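Long-range contacts in galactose mutarotase related enzyme (Lactobacillus acidophilus, PDB 3DCD), which is of unknown function but belongs to the aldose 1-epimerase family, and so probably binds a carbohydrate and may act as a sugar isomerase: residues 121-126 with 286-291; 168-173 with 182-187; 207-212 with 235-240; 229-234 with 252-257. All coordinates share one frame; numbering follows the deposited sequence.

Contact 1: residues 121-126 with 286-291; sequences LLEENF and GFSMTY
Leu122 and the selenomethionine Met289 lie side by side on one face of an antiparallel pair, Leu122 CD2 resting 3.8 Å from Met289 CE. The bend of Met289 at chi3 (-73°) swings that flexible chain's methyl back toward its neighbour. Tyr291 brings its ring edge to Leu122 CB. Farther along, Glu124 lies beside Phe287, its CB over one face toward the rim in a CH-pi contact, 4.1 Å from the centroid, and its OE1 3.2 Å from Phe287 CZ. Phe126 CZ meets that ring at CE1. On the other face Leu121 straddles two residues, CD1 against Thr290 CG2 (3.7 Å) and CD2 against Ser288 CB. A water joins Glu123 OE2 to Ser288 OG; Glu123 OE1 is hydrogen-bonded to Asn116, and Ser288 OG to Arg232. Gly286 suits its place: its backbone angles alone would jam a CB against the preceding carbonyl O, and Glu124 O would clash too. Strand 109-118 flanks 121-126, 226-232 flanks 286-291, and the Phe287 and Met289 face packs on strands 136-147 and 249-256 of a beta sandwich.

Contact 2: residues 168-173 with 182-187; sequences TRVRIP and NNRSLA
Arg169 O takes a short hydrogen bond from Ala187 N, 2.7 Å long. Next to it Arg171 and Ser185 form a hydrogen-bonded antiparallel pair: Arg171 N donates to Ser185 O at 2.8 Å, and Ser185 N returns a longer bond to Arg171 O. These bonds build one side of a small three-stranded antiparallel sheet, with strand 169-175 in the centre and 185-187 at an edge. Val170 pairs with Leu186, and their side chains lie on the same face, methyls CG2 and CD2 meeting obliquely at 3.9 Å. Val170 CG1, anti to the backbone N (chi1 178°), lies 3.6 Å from Arg184 NE. The aliphatic carbons of Arg184 run beside Ile172, with CG 3.8 Å from Ile172 CG1, while NE reaches beyond this strand pair to a salt bridge with Glu208; a long, flexible residue suits both tasks. On the face of Arg171, Ala187 is small enough to let its CB approach Arg171 CB. Pro173, with no N-H to offer, packs its CG on Asn183 O at the far end, past the paired residues. The chemistry thus divides: backbone bonds set the strand pairing, apolar groups fill its sides, and the charge of Arg184 is probably balanced by Glu208.

Contact 3: residues 207-212 with 235-240; sequences YELRGN and PFVGIW
Tyr207 and Val237 form an antiparallel hydrogen-bonded pair, their two backbone bonds being Tyr207 N to Val237 O at 3.0 Å and Val237 N to Tyr207 O at 3.1 Å. Strands 205-208 and 236-240 belong to one of the antiparallel sheets of the beta sandwich expected for the aldose 1-epimerase family. Next along, Glu208 and Phe236 make a non-hydrogen-bonded pair, in which Glu208 CG lies near the plane of the Phe236 ring, at its edge; the glutamate is held from outside by the arginine of 182-187. On the other face, Tyr207 presents its ring edge to Ile239, whose CG1 lies in the ring plane 4.0 Å from CE2. Leu209 follows the end of its strand and folds over Val237. Its CG, anti to the carbonyl carbon (chi1 -62°), comes to 4.0 Å from Val237 N, which brings CD1 to 3.7 Å from Val237 CB and CD2 against CG1 of the same valine. Such branched aliphatic residues suit this buried face, where Met163 and Phe161 of strand 159-164 pack against it. Beyond the paired strands, Leu209 N donates to Pro235 O at 2.8 Å, approaching from above the carbonyl plane, 51° out of it.

Contact 4: residues 229-234 with 252-257; sequences VWTRDA and IEPWWG
Trp256 lays its indole against Ala234, whose CB stands over the six-membered ring in a CH-pi contact, 3.8 Å from the centroid. Here the packing is close: Ala234 CB, a small methyl, comes within 3.6 Å of Trp256 CZ2, and Ala234 CA lies over the indole as well. The type II' turn from Thr231 to Ala234, closed by Ala234 N to Thr231 O, also carries Asp233, which is exposed at the solvent side of the contact. Its CG, set between the backbone N and the carbonyl carbon (chi1 61°), lies at the edge of the indole, and OD1 accepts the hydrogen bond of Trp256 NE1 at 2.9 Å, a donor above the carboxylate plane. Toward the strands follows a buried apolar layer in ordinary contact: Val229 and Ile252 slide past each other, and Thr231 CG2 meets the Pro254 ring. With axes 8.0 Å apart and no backbone bonds between them, these strands come from two different sheets and face each other, the layered arrangement of a beta sandwich.

Contacts 1 and 4 share the larger sheet, in which strands 282-292 and 226-232 are neighbours: Ser288 O lies 2.8 Å from Trp230 N in a probable hydrogen bond, and the centres are 10 Å apart. Contact 4 also reaches the opposing sheet, where strand 249-256 lies beside strand 236-240 of contact 3; Gly238 O to Glu253 N, at 2.7 Å, is a probable hydrogen bond, and the centres are only 6 Å apart. Contact 2 lies farther out, tied to contact 3 by the 2.7 Å salt bridge from Arg184 NE to Glu208 OE2. Contacts 1 and 2 do not touch, their centres being about 26 Å apart. Along the chain, contacts 2, 3 and 4 all lie inside the loop closed by contact 1.

Contact 1: residues 121-126 with 286-291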
loop_
_atom_site.group_PDB
_atom_site.type_symbol
_atom_site.label_atom_id
_atom_site.label_comp_id
_atom_site.label_asym_id
_atom_site.label_seq_id
_atom_site.Cartn_x
_atom_site.Cartn_y
_atom_site.Cartn_z
ATOM N N LEU A 121 6.307 5.354 15.226
ATOM C CA LEU A 121 6.486 5.317 13.769
ATOM C C LEU A 121 6.909 3.924 13.296
ATOM O O LEU A 121 7.857 3.338 13.818
ATOM C CB LEU A 121 7.484 6.388 13.288
ATOM C CG LEU A 121 7.684 6.554 11.770
ATOM C CD1 LEU A 121 8.099 7.960 11.385
ATOM C CD2 LEU A 121 8.679 5.523 11.202
ATOM N N LEU A 122 6.188 3.427 12.292
ATOM C CA LEU A 122 6.461 2.142 11.678
ATOM C C LEU A 122 6.855 2.363 10.212
ATOM O O LEU A 122 6.080 2.932 9.441
ATOM C CB LEU A 122 5.199 1.263 11.731
ATOM C CG LEU A 122 5.218 -0.076 10.984
ATOM C CD1 LEU A 122 6.291 -1.005 11.546
ATOM C CD2 LEU A 122 3.822 -0.726 11.135
ATOM N N GLU A 123 8.044 1.895 9.846
ATOM C CA GLU A 123 8.487 1.889 8.459
ATOM C C GLU A 123 8.095 0.586 7.780
ATOM O O GLU A 123 8.163 -0.487 8.398
ATOM C CB GLU A 123 10.008 2.031 8.391
ATOM C CG GLU A 123 10.531 3.362 8.859
ATOM C CD GLU A 123 12.033 3.522 8.625
ATOM O OE1 GLU A 123 12.720 2.536 8.246
ATOM O OE2 GLU A 123 12.523 4.646 8.837
ATOM N N GLU A 124 7.711 0.690 6.512
ATOM C CA GLU A 124 7.523 -0.476 5.644
ATOM C C GLU A 124 8.430 -0.242 4.444
ATOM O O GLU A 124 8.153 0.611 3.606
ATOM C CB GLU A 124 6.065 -0.596 5.206
ATOM C CG GLU A 124 5.813 -1.705 4.149
ATOM C CD GLU A 124 4.321 -1.981 3.936
ATOM O OE1 GLU A 124 3.499 -1.674 4.837
ATOM O OE2 GLU A 124 3.967 -2.510 2.865
ATOM N N ASN A 125 9.542 -0.974 4.391
ATOM C CA ASN A 125 10.598 -0.670 3.425
ATOM C C ASN A 125 10.703 -1.798 2.426
ATOM O O ASN A 125 10.746 -2.968 2.815
ATOM C CB ASN A 125 11.957 -0.503 4.122
ATOM C CG ASN A 125 11.941 0.555 5.222
ATOM O OD1 ASN A 125 12.385 0.310 6.353
ATOM N ND2 ASN A 125 11.445 1.726 4.895
ATOM N N PHE A 126 10.797 -1.435 1.152
ATOM C CA PHE A 126 10.938 -2.415 0.077
ATOM C C PHE A 126 12.364 -2.420 -0.481
ATOM O O PHE A 126 12.960 -1.365 -0.701
ATOM C CB PHE A 126 9.979 -2.079 -1.063
ATOM C CG PHE A 126 8.531 -2.016 -0.643
ATOM C CD1 PHE A 126 7.948 -3.076 0.082
ATOM C CD2 PHE A 126 7.760 -0.907 -0.960
ATOM C CE1 PHE A 126 6.591 -3.012 0.475
ATOM C CE2 PHE A 126 6.401 -0.836 -0.584
ATOM C CZ PHE A 126 5.823 -1.895 0.122
ATOM N N GLY A 286 9.912 2.764 0.036
ATOM C CA GLY A 286 9.179 2.474 1.253
ATOM C C GLY A 286 8.461 3.688 1.750
ATOM O O GLY A 286 8.544 4.786 1.147
ATOM N N PHE A 287 7.738 3.493 2.856
ATOM C CA PHE A 287 6.952 4.563 3.443
ATOM C C PHE A 287 6.864 4.370 4.949
ATOM O O PHE A 287 7.251 3.319 5.459
ATOM C CB PHE A 287 5.568 4.632 2.792
ATOM C CG PHE A 287 4.760 3.360 2.928
ATOM C CD1 PHE A 287 4.965 2.289 2.040
ATOM C CD2 PHE A 287 3.796 3.238 3.930
ATOM C CE1 PHE A 287 4.214 1.126 2.145
ATOM C CE2 PHE A 287 3.027 2.071 4.040
ATOM C CZ PHE A 287 3.241 1.020 3.160
ATOM N N SER A 288 6.369 5.384 5.652
ATOM C CA SER A 288 6.341 5.362 7.104
ATOM C C SER A 288 4.966 5.751 7.620
ATOM O O SER A 288 4.290 6.584 7.020
ATOM C CB SER A 288 7.383 6.310 7.675
ATOM O OG SER A 288 8.656 5.945 7.179
HETATM N N MSE A 289 4.571 5.154 8.741
HETATM C CA MSE A 289 3.243 5.390 9.291
HETATM C C MSE A 289 3.408 5.751 10.751
HETATM O O MSE A 289 4.151 5.079 11.462
HETATM C CB MSE A 289 2.387 4.124 9.181
HETATM C CG MSE A 289 1.981 3.714 7.757
HETATM SE SE MSE A 289 1.496 1.823 7.632
HETATM C CE MSE A 289 3.329 1.086 7.783
ATOM N N THR A 290 2.723 6.805 11.199
ATOM C CA THR A 290 2.629 7.092 12.636
ATOM C C THR A 290 1.166 6.970 13.089
ATOM O O THR A 290 0.244 7.262 12.322
ATOM C CB THR A 290 3.180 8.480 13.009
ATOM O OG1 THR A 290 2.335 9.500 12.451
ATOM C CG2 THR A 290 4.595 8.650 12.460
ATOM N N TYR A 291 0.971 6.528 14.321
ATOM C CA TYR A 291 -0.362 6.279 14.847
ATOM C C TYR A 291 -0.619 7.032 16.143
ATOM O O TYR A 291 0.231 7.039 17.037
ATOM C CB TYR A 291 -0.538 4.789 15.122
ATOM C CG TYR A 291 -0.064 3.896 13.992
ATOM C CD1 TYR A 291 -0.936 3.497 12.984
ATOM C CD2 TYR A 291 1.255 3.468 13.934
ATOM C CE1 TYR A 291 -0.501 2.672 11.922
ATOM C CE2 TYR A 291 1.701 2.648 12.887
ATOM C CZ TYR A 291 0.817 2.256 11.893
ATOM O OH TYR A 291 1.264 1.441 10.883
HETATM O O HOH W 1 10.979 6.855 8.500
#

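Contact 2: residues 168-173 with 182-187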
loop_
_atom_site.group_PDB
_atom_site.type_symbol
_atom_site.label_atom_id
_atom_site.label_comp_id
_atom_site.label_asym_id
_atom_site.label_seq_id
_atom_site.Cartn_x
_atom_site.Cartn_y
_atom_site.Cartn_z
ATOM N N THR A 168 -2.861 21.444 -5.044
ATOM C CA THR A 168 -3.737 20.704 -5.939
ATOM C C THR A 168 -2.889 19.721 -6.751
ATOM O O THR A 168 -1.793 20.067 -7.224
ATOM C CB THR A 168 -4.520 21.684 -6.833
ATOM O OG1 THR A 168 -5.436 22.418 -6.003
ATOM C CG2 THR A 168 -5.363 20.931 -7.817
ATOM N N ARG A 169 -3.381 18.492 -6.885
ATOM C CA ARG A 169 -2.659 17.422 -7.543
ATOM C C ARG A 169 -3.527 16.764 -8.606
ATOM O O ARG A 169 -4.761 16.786 -8.522
ATOM C CB ARG A 169 -2.231 16.353 -6.519
ATOM C CG ARG A 169 -1.099 16.762 -5.571
ATOM C CD ARG A 169 -1.003 15.736 -4.426
ATOM N NE ARG A 169 0.079 16.005 -3.467
ATOM C CZ ARG A 169 -0.026 16.769 -2.383
ATOM N NH1 ARG A 169 -1.154 17.419 -2.101
ATOM N NH2 ARG A 169 1.020 16.897 -1.570
ATOM N N VAL A 170 -2.887 16.140 -9.590
ATOM C CA VAL A 170 -3.631 15.496 -10.672
ATOM C C VAL A 170 -4.204 14.182 -10.156
ATOM O O VAL A 170 -3.465 13.370 -9.586
ATOM C CB VAL A 170 -2.735 15.226 -11.895
ATOM C CG1 VAL A 170 -3.518 14.509 -12.993
ATOM C CG2 VAL A 170 -2.157 16.545 -12.432
ATOM N N ARG A 171 -5.515 13.998 -10.312
ATOM C CA ARG A 171 -6.147 12.701 -10.030
ATOM C C ARG A 171 -6.241 11.907 -11.320
ATOM O O ARG A 171 -6.616 12.458 -12.366
ATOM C CB ARG A 171 -7.571 12.886 -9.485
ATOM C CG ARG A 171 -8.271 11.558 -9.131
ATOM C CD ARG A 171 -9.764 11.753 -8.942
ATOM N NE ARG A 171 -10.491 10.481 -9.066
ATOM C CZ ARG A 171 -11.784 10.351 -8.798
ATOM N NH1 ARG A 171 -12.485 11.408 -8.402
ATOM N NH2 ARG A 171 -12.373 9.175 -8.916
ATOM N N ILE A 172 -5.934 10.613 -11.245
ATOM C CA ILE A 172 -6.126 9.715 -12.376
ATOM C C ILE A 172 -7.337 8.842 -12.101
ATOM O O ILE A 172 -7.255 7.941 -11.255
ATOM C CB ILE A 172 -4.905 8.804 -12.620
ATOM C CG1 ILE A 172 -3.597 9.627 -12.626
ATOM C CG2 ILE A 172 -5.096 7.979 -13.943
ATOM C CD1 ILE A 172 -2.313 8.780 -12.645
ATOM N N PRO A 173 -8.456 9.082 -12.808
ATOM C CA PRO A 173 -9.628 8.286 -12.462
ATOM C C PRO A 173 -9.517 6.858 -12.985
ATOM O O PRO A 173 -8.843 6.613 -13.998
ATOM C CB PRO A 173 -10.799 9.023 -13.148
ATOM C CG PRO A 173 -10.224 10.155 -13.884
ATOM C CD PRO A 173 -8.726 10.018 -13.911
ATOM N N ASN A 182 -7.414 9.966 -20.214
ATOM C CA ASN A 182 -7.779 11.278 -20.766
ATOM C C ASN A 182 -8.642 12.134 -19.860
ATOM O O ASN A 182 -8.895 13.307 -20.156
ATOM C CB ASN A 182 -8.404 11.145 -22.155
ATOM C CG ASN A 182 -7.357 10.887 -23.243
ATOM O OD1 ASN A 182 -7.663 10.278 -24.282
ATOM N ND2 ASN A 182 -6.124 11.357 -23.021
ATOM N N ASN A 183 -9.084 11.540 -18.755
ATOM C CA ASN A 183 -9.831 12.259 -17.740
ATOM C C ASN A 183 -9.031 12.638 -16.493
ATOM O O ASN A 183 -9.608 12.989 -15.467
ATOM C CB ASN A 183 -11.122 11.503 -17.402
ATOM C CG ASN A 183 -12.167 11.667 -18.480
ATOM O OD1 ASN A 183 -12.244 12.723 -19.109
ATOM N ND2 ASN A 183 -12.964 10.629 -18.715
ATOM N N ARG A 184 -7.707 12.583 -16.583
ATOM C CA ARG A 184 -6.868 13.138 -15.517
ATOM C C ARG A 184 -7.250 14.599 -15.341
ATOM O O ARG A 184 -7.523 15.301 -16.334
ATOM C CB ARG A 184 -5.400 13.053 -15.893
ATOM C CG ARG A 184 -4.769 11.698 -15.619
ATOM C CD ARG A 184 -3.425 11.578 -16.324
ATOM N NE ARG A 184 -2.387 12.447 -15.758
ATOM C CZ ARG A 184 -1.825 13.484 -16.392
ATOM N NH1 ARG A 184 -2.200 13.817 -17.630
ATOM N NH2 ARG A 184 -0.882 14.193 -15.783
ATOM N N SER A 185 -7.310 15.057 -14.093
ATOM C CA SER A 185 -7.705 16.440 -13.816
ATOM C C SER A 185 -7.085 16.874 -12.504
ATOM O O SER A 185 -6.817 16.025 -11.653
ATOM C CB SER A 185 -9.229 16.563 -13.747
ATOM O OG SER A 185 -9.748 15.880 -12.613
ATOM N N LEU A 186 -6.866 18.185 -12.332
ATOM C CA LEU A 186 -6.378 18.710 -11.050
ATOM C C LEU A 186 -7.462 18.590 -9.992
ATOM O O LEU A 186 -8.616 19.006 -10.218
ATOM C CB LEU A 186 -5.915 20.175 -11.176
ATOM C CG LEU A 186 -4.502 20.388 -11.753
ATOM C CD1 LEU A 186 -4.256 21.853 -12.104
ATOM C CD2 LEU A 186 -3.399 19.919 -10.804
ATOM N N ALA A 187 -7.095 18.035 -8.843
ATOM C CA ALA A 187 -8.060 17.748 -7.772
ATOM C C ALA A 187 -7.809 18.618 -6.533
ATOM O O ALA A 187 -6.670 19.023 -6.295
ATOM C CB ALA A 187 -7.994 16.260 -7.395
#

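Contact 3: residues 207-212 with 235-240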
loop_
_atom_site.group_PDB
_atom_site.type_symbol
_atom_site.label_atom_id
_atom_site.label_comp_id
_atom_site.label_asym_id
_atom_site.label_seq_id
_atom_site.Cartn_x
_atom_site.Cartn_y
_atom_site.Cartn_z
ATOM N N TYR A 207 -3.764 9.781 -6.896
ATOM C CA TYR A 207 -3.126 11.092 -7.022
ATOM C C TYR A 207 -1.672 10.978 -7.451
ATOM O O TYR A 207 -0.921 10.146 -6.943
ATOM C CB TYR A 207 -3.263 11.909 -5.725
ATOM C CG TYR A 207 -4.709 12.102 -5.303
ATOM C CD1 TYR A 207 -5.541 12.993 -5.978
ATOM C CD2 TYR A 207 -5.252 11.352 -4.248
ATOM C CE1 TYR A 207 -6.870 13.152 -5.599
ATOM C CE2 TYR A 207 -6.579 11.500 -3.866
ATOM C CZ TYR A 207 -7.372 12.415 -4.530
ATOM O OH TYR A 207 -8.683 12.559 -4.147
ATOM N N GLU A 208 -1.310 11.800 -8.434
ATOM C CA GLU A 208 0.056 11.921 -8.892
ATOM C C GLU A 208 0.808 12.735 -7.853
ATOM O O GLU A 208 0.394 13.847 -7.523
ATOM C CB GLU A 208 0.081 12.622 -10.257
ATOM C CG GLU A 208 -0.477 11.729 -11.395
ATOM C CD GLU A 208 -0.383 12.366 -12.772
ATOM O OE1 GLU A 208 0.016 13.557 -12.875
ATOM O OE2 GLU A 208 -0.719 11.669 -13.754
ATOM N N LEU A 209 1.898 12.164 -7.338
ATOM C CA LEU A 209 2.734 12.813 -6.333
ATOM C C LEU A 209 4.038 13.317 -6.941
ATOM O O LEU A 209 4.517 12.771 -7.940
ATOM C CB LEU A 209 3.048 11.839 -5.198
ATOM C CG LEU A 209 1.831 11.324 -4.423
ATOM C CD1 LEU A 209 2.243 10.358 -3.331
ATOM C CD2 LEU A 209 1.074 12.492 -3.810
ATOM N N ARG A 210 4.583 14.367 -6.333
ATOM C CA ARG A 210 5.827 14.968 -6.767
ATOM C C ARG A 210 6.693 15.194 -5.528
ATOM O O ARG A 210 6.155 15.492 -4.447
ATOM C CB ARG A 210 5.522 16.306 -7.453
ATOM C CG ARG A 210 4.656 16.190 -8.719
ATOM C CD ARG A 210 4.318 17.576 -9.294
ATOM N NE ARG A 210 5.540 18.333 -9.593
ATOM C CZ ARG A 210 6.319 18.133 -10.648
ATOM N NH1 ARG A 210 6.000 17.218 -11.561
ATOM N NH2 ARG A 210 7.412 18.871 -10.795
ATOM N N GLY A 211 8.016 15.078 -5.687
ATOM C CA GLY A 211 8.971 15.303 -4.597
ATOM C C GLY A 211 8.944 14.190 -3.558
ATOM O O GLY A 211 8.337 13.137 -3.782
ATOM N N ASN A 212 9.567 14.418 -2.405
ATOM C CA ASN A 212 9.607 13.374 -1.367
ATOM C C ASN A 212 9.107 13.773 0.010
ATOM O O ASN A 212 9.426 13.130 1.024
ATOM C CB ASN A 212 11.000 12.736 -1.277
ATOM C CG ASN A 212 12.120 13.759 -1.285
ATOM O OD1 ASN A 212 13.137 13.570 -1.971
ATOM N ND2 ASN A 212 11.944 14.853 -0.534
ATOM N N PRO A 235 5.682 7.941 -6.579
ATOM C CA PRO A 235 5.103 8.827 -7.589
ATOM C C PRO A 235 3.573 8.880 -7.563
ATOM O O PRO A 235 2.988 9.742 -8.223
ATOM C CB PRO A 235 5.597 8.225 -8.899
ATOM C CG PRO A 235 5.759 6.769 -8.603
ATOM C CD PRO A 235 6.181 6.683 -7.170
ATOM N N PHE A 236 2.936 7.971 -6.819
ATOM C CA PHE A 236 1.470 7.914 -6.747
ATOM C C PHE A 236 1.046 7.509 -5.340
ATOM O O PHE A 236 1.772 6.798 -4.633
ATOM C CB PHE A 236 0.833 6.866 -7.694
ATOM C CG PHE A 236 1.327 6.899 -9.128
ATOM C CD1 PHE A 236 0.856 7.860 -10.026
ATOM C CD2 PHE A 236 2.219 5.940 -9.579
ATOM C CE1 PHE A 236 1.308 7.884 -11.349
ATOM C CE2 PHE A 236 2.677 5.951 -10.885
ATOM C CZ PHE A 236 2.219 6.933 -11.784
ATOM N N VAL A 237 -0.164 7.909 -4.971
ATOM C CA VAL A 237 -0.825 7.311 -3.805
ATOM C C VAL A 237 -2.276 6.999 -4.168
ATOM O O VAL A 237 -2.955 7.808 -4.824
ATOM C CB VAL A 237 -0.715 8.224 -2.536
ATOM C CG1 VAL A 237 -1.441 9.563 -2.734
ATOM C CG2 VAL A 237 -1.278 7.510 -1.271
ATOM N N GLY A 238 -2.750 5.824 -3.774
ATOM C CA GLY A 238 -4.172 5.522 -3.942
ATOM C C GLY A 238 -4.889 5.580 -2.608
ATOM O O GLY A 238 -4.355 5.130 -1.589
ATOM N N ILE A 239 -6.093 6.144 -2.615
ATOM C CA ILE A 239 -6.975 6.148 -1.443
ATOM C C ILE A 239 -8.203 5.324 -1.826
ATOM O O ILE A 239 -8.828 5.599 -2.860
ATOM C CB ILE A 239 -7.456 7.591 -1.026
ATOM C CG1 ILE A 239 -6.342 8.660 -1.126
ATOM C CG2 ILE A 239 -8.114 7.561 0.382
ATOM C CD1 ILE A 239 -5.128 8.450 -0.220
ATOM N N TRP A 240 -8.574 4.344 -0.995
ATOM C CA TRP A 240 -9.636 3.422 -1.372
ATOM C C TRP A 240 -10.350 2.849 -0.148
ATOM O O TRP A 240 -9.736 2.609 0.888
ATOM C CB TRP A 240 -9.040 2.267 -2.213
ATOM C CG TRP A 240 -9.984 1.101 -2.523
ATOM C CD1 TRP A 240 -10.894 1.014 -3.550
ATOM C CD2 TRP A 240 -10.093 -0.122 -1.790
ATOM N NE1 TRP A 240 -11.556 -0.205 -3.501
ATOM C CE2 TRP A 240 -11.080 -0.919 -2.432
ATOM C CE3 TRP A 240 -9.444 -0.631 -0.655
ATOM C CZ2 TRP A 240 -11.444 -2.180 -1.962
ATOM C CZ3 TRP A 240 -9.807 -1.900 -0.190
ATOM C CH2 TRP A 240 -10.794 -2.657 -0.849
#

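Contact 4: residues 229-234 with 252-257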
loop_
_atom_site.group_PDB
_atom_site.type_symbol
_atom_site.label_atom_id
_atom_site.label_comp_id
_atom_site.label_asym_id
_atom_site.label_seq_id
_atom_site.Cartn_x
_atom_site.Cartn_y
_atom_site.Cartn_z
ATOM N N VAL A 229 0.738 9.010 6.969
ATOM C CA VAL A 229 1.508 8.177 6.058
ATOM C C VAL A 229 2.454 9.069 5.253
ATOM O O VAL A 229 2.006 9.916 4.475
ATOM C CB VAL A 229 0.602 7.362 5.088
ATOM C CG1 VAL A 229 1.440 6.500 4.172
ATOM C CG2 VAL A 229 -0.364 6.458 5.886
ATOM N N TRP A 230 3.752 8.872 5.461
ATOM C CA TRP A 230 4.776 9.609 4.721
ATOM C C TRP A 230 5.160 8.719 3.530
ATOM O O TRP A 230 5.653 7.590 3.709
ATOM C CB TRP A 230 5.984 9.858 5.622
ATOM C CG TRP A 230 5.623 10.536 6.927
ATOM C CD1 TRP A 230 4.882 10.004 7.967
ATOM C CD2 TRP A 230 5.990 11.854 7.340
ATOM N NE1 TRP A 230 4.754 10.921 8.979
ATOM C CE2 TRP A 230 5.431 12.061 8.632
ATOM C CE3 TRP A 230 6.737 12.881 6.753
ATOM C CZ2 TRP A 230 5.597 13.258 9.339
ATOM C CZ3 TRP A 230 6.902 14.080 7.458
ATOM C CH2 TRP A 230 6.339 14.256 8.742
ATOM N N THR A 231 4.929 9.217 2.314
ATOM C CA THR A 231 5.043 8.373 1.111
ATOM C C THR A 231 6.411 8.473 0.457
ATOM O O THR A 231 6.638 7.896 -0.614
ATOM C CB THR A 231 3.967 8.737 0.077
ATOM O OG1 THR A 231 4.069 10.136 -0.221
ATOM C CG2 THR A 231 2.538 8.437 0.630
ATOM N N ARG A 232 7.320 9.215 1.099
ATOM C CA ARG A 232 8.683 9.388 0.597
ATOM C C ARG A 232 8.635 9.736 -0.903
ATOM O O ARG A 232 7.946 10.688 -1.291
ATOM C CB ARG A 232 9.510 8.132 0.898
ATOM C CG ARG A 232 9.546 7.789 2.406
ATOM C CD ARG A 232 10.550 6.669 2.711
ATOM N NE ARG A 232 10.275 6.019 3.993
ATOM C CZ ARG A 232 10.676 4.790 4.299
ATOM N NH1 ARG A 232 11.375 4.076 3.427
ATOM N NH2 ARG A 232 10.391 4.269 5.475
ATOM N N ASP A 233 9.324 8.971 -1.743
ATOM C CA ASP A 233 9.388 9.301 -3.162
ATOM C C ASP A 233 8.358 8.580 -4.034
ATOM O O ASP A 233 8.532 8.495 -5.261
ATOM C CB ASP A 233 10.803 9.070 -3.705
ATOM C CG ASP A 233 11.268 7.609 -3.596
ATOM O OD1 ASP A 233 10.562 6.726 -3.031
ATOM O OD2 ASP A 233 12.380 7.344 -4.096
ATOM N N ALA A 234 7.296 8.036 -3.431
ATOM C CA ALA A 234 6.267 7.367 -4.256
ATOM C C ALA A 234 5.743 8.352 -5.301
ATOM O O ALA A 234 5.419 9.491 -4.952
ATOM C CB ALA A 234 5.108 6.857 -3.386
ATOM N N ILE A 252 -4.674 3.778 2.510
ATOM C CA ILE A 252 -3.794 4.818 1.934
ATOM C C ILE A 252 -2.624 4.034 1.376
ATOM O O ILE A 252 -1.883 3.395 2.127
ATOM C CB ILE A 252 -3.344 5.836 3.008
ATOM C CG1 ILE A 252 -4.577 6.533 3.607
ATOM C CG2 ILE A 252 -2.338 6.855 2.409
ATOM C CD1 ILE A 252 -4.285 7.439 4.804
ATOM N N GLU A 253 -2.498 4.032 0.050
ATOM C CA GLU A 253 -1.624 3.092 -0.654
ATOM C C GLU A 253 -0.483 3.799 -1.429
ATOM O O GLU A 253 -0.697 4.245 -2.557
ATOM C CB GLU A 253 -2.446 2.262 -1.648
ATOM C CG GLU A 253 -3.808 1.742 -1.137
ATOM C CD GLU A 253 -4.651 1.121 -2.256
ATOM O OE1 GLU A 253 -4.080 0.585 -3.242
ATOM O OE2 GLU A 253 -5.892 1.133 -2.131
ATOM N N PRO A 254 0.726 3.868 -0.846
ATOM C CA PRO A 254 1.852 4.456 -1.604
ATOM C C PRO A 254 2.312 3.473 -2.675
ATOM O O PRO A 254 2.518 2.295 -2.388
ATOM C CB PRO A 254 2.942 4.659 -0.522
ATOM C CG PRO A 254 2.213 4.486 0.821
ATOM C CD PRO A 254 1.147 3.452 0.496
ATOM N N TRP A 255 2.450 3.956 -3.906
ATOM C CA TRP A 255 2.678 3.115 -5.064
ATOM C C TRP A 255 3.900 3.573 -5.843
ATOM O O TRP A 255 4.024 4.763 -6.164
ATOM C CB TRP A 255 1.499 3.213 -6.045
ATOM C CG TRP A 255 0.174 2.613 -5.635
ATOM C CD1 TRP A 255 -0.081 1.697 -4.639
ATOM C CD2 TRP A 255 -1.073 2.867 -6.284
ATOM N NE1 TRP A 255 -1.450 1.382 -4.624
ATOM C CE2 TRP A 255 -2.067 2.097 -5.622
ATOM C CE3 TRP A 255 -1.447 3.681 -7.375
ATOM C CZ2 TRP A 255 -3.415 2.127 -6.007
ATOM C CZ3 TRP A 255 -2.793 3.705 -7.758
ATOM C CH2 TRP A 255 -3.757 2.926 -7.077
ATOM N N TRP A 256 4.753 2.607 -6.180
ATOM C CA TRP A 256 5.852 2.755 -7.123
ATOM C C TRP A 256 5.510 1.855 -8.337
ATOM O O TRP A 256 6.230 0.917 -8.670
ATOM C CB TRP A 256 7.163 2.314 -6.464
ATOM C CG TRP A 256 7.607 3.256 -5.379
ATOM C CD1 TRP A 256 8.495 4.290 -5.505
ATOM C CD2 TRP A 256 7.156 3.273 -4.009
ATOM N NE1 TRP A 256 8.631 4.954 -4.299
ATOM C CE2 TRP A 256 7.814 4.351 -3.366
ATOM C CE3 TRP A 256 6.248 2.485 -3.267
ATOM C CZ2 TRP A 256 7.605 4.660 -2.000
ATOM C CZ3 TRP A 256 6.039 2.791 -1.921
ATOM C CH2 TRP A 256 6.707 3.873 -1.300
ATOM N N GLY A 257 4.358 2.134 -8.947
ATOM C CA GLY A 257 3.806 1.281 -9.997
ATOM C C GLY A 257 2.350 1.662 -10.113
ATOM O O GLY A 257 1.830 2.329 -9.234
#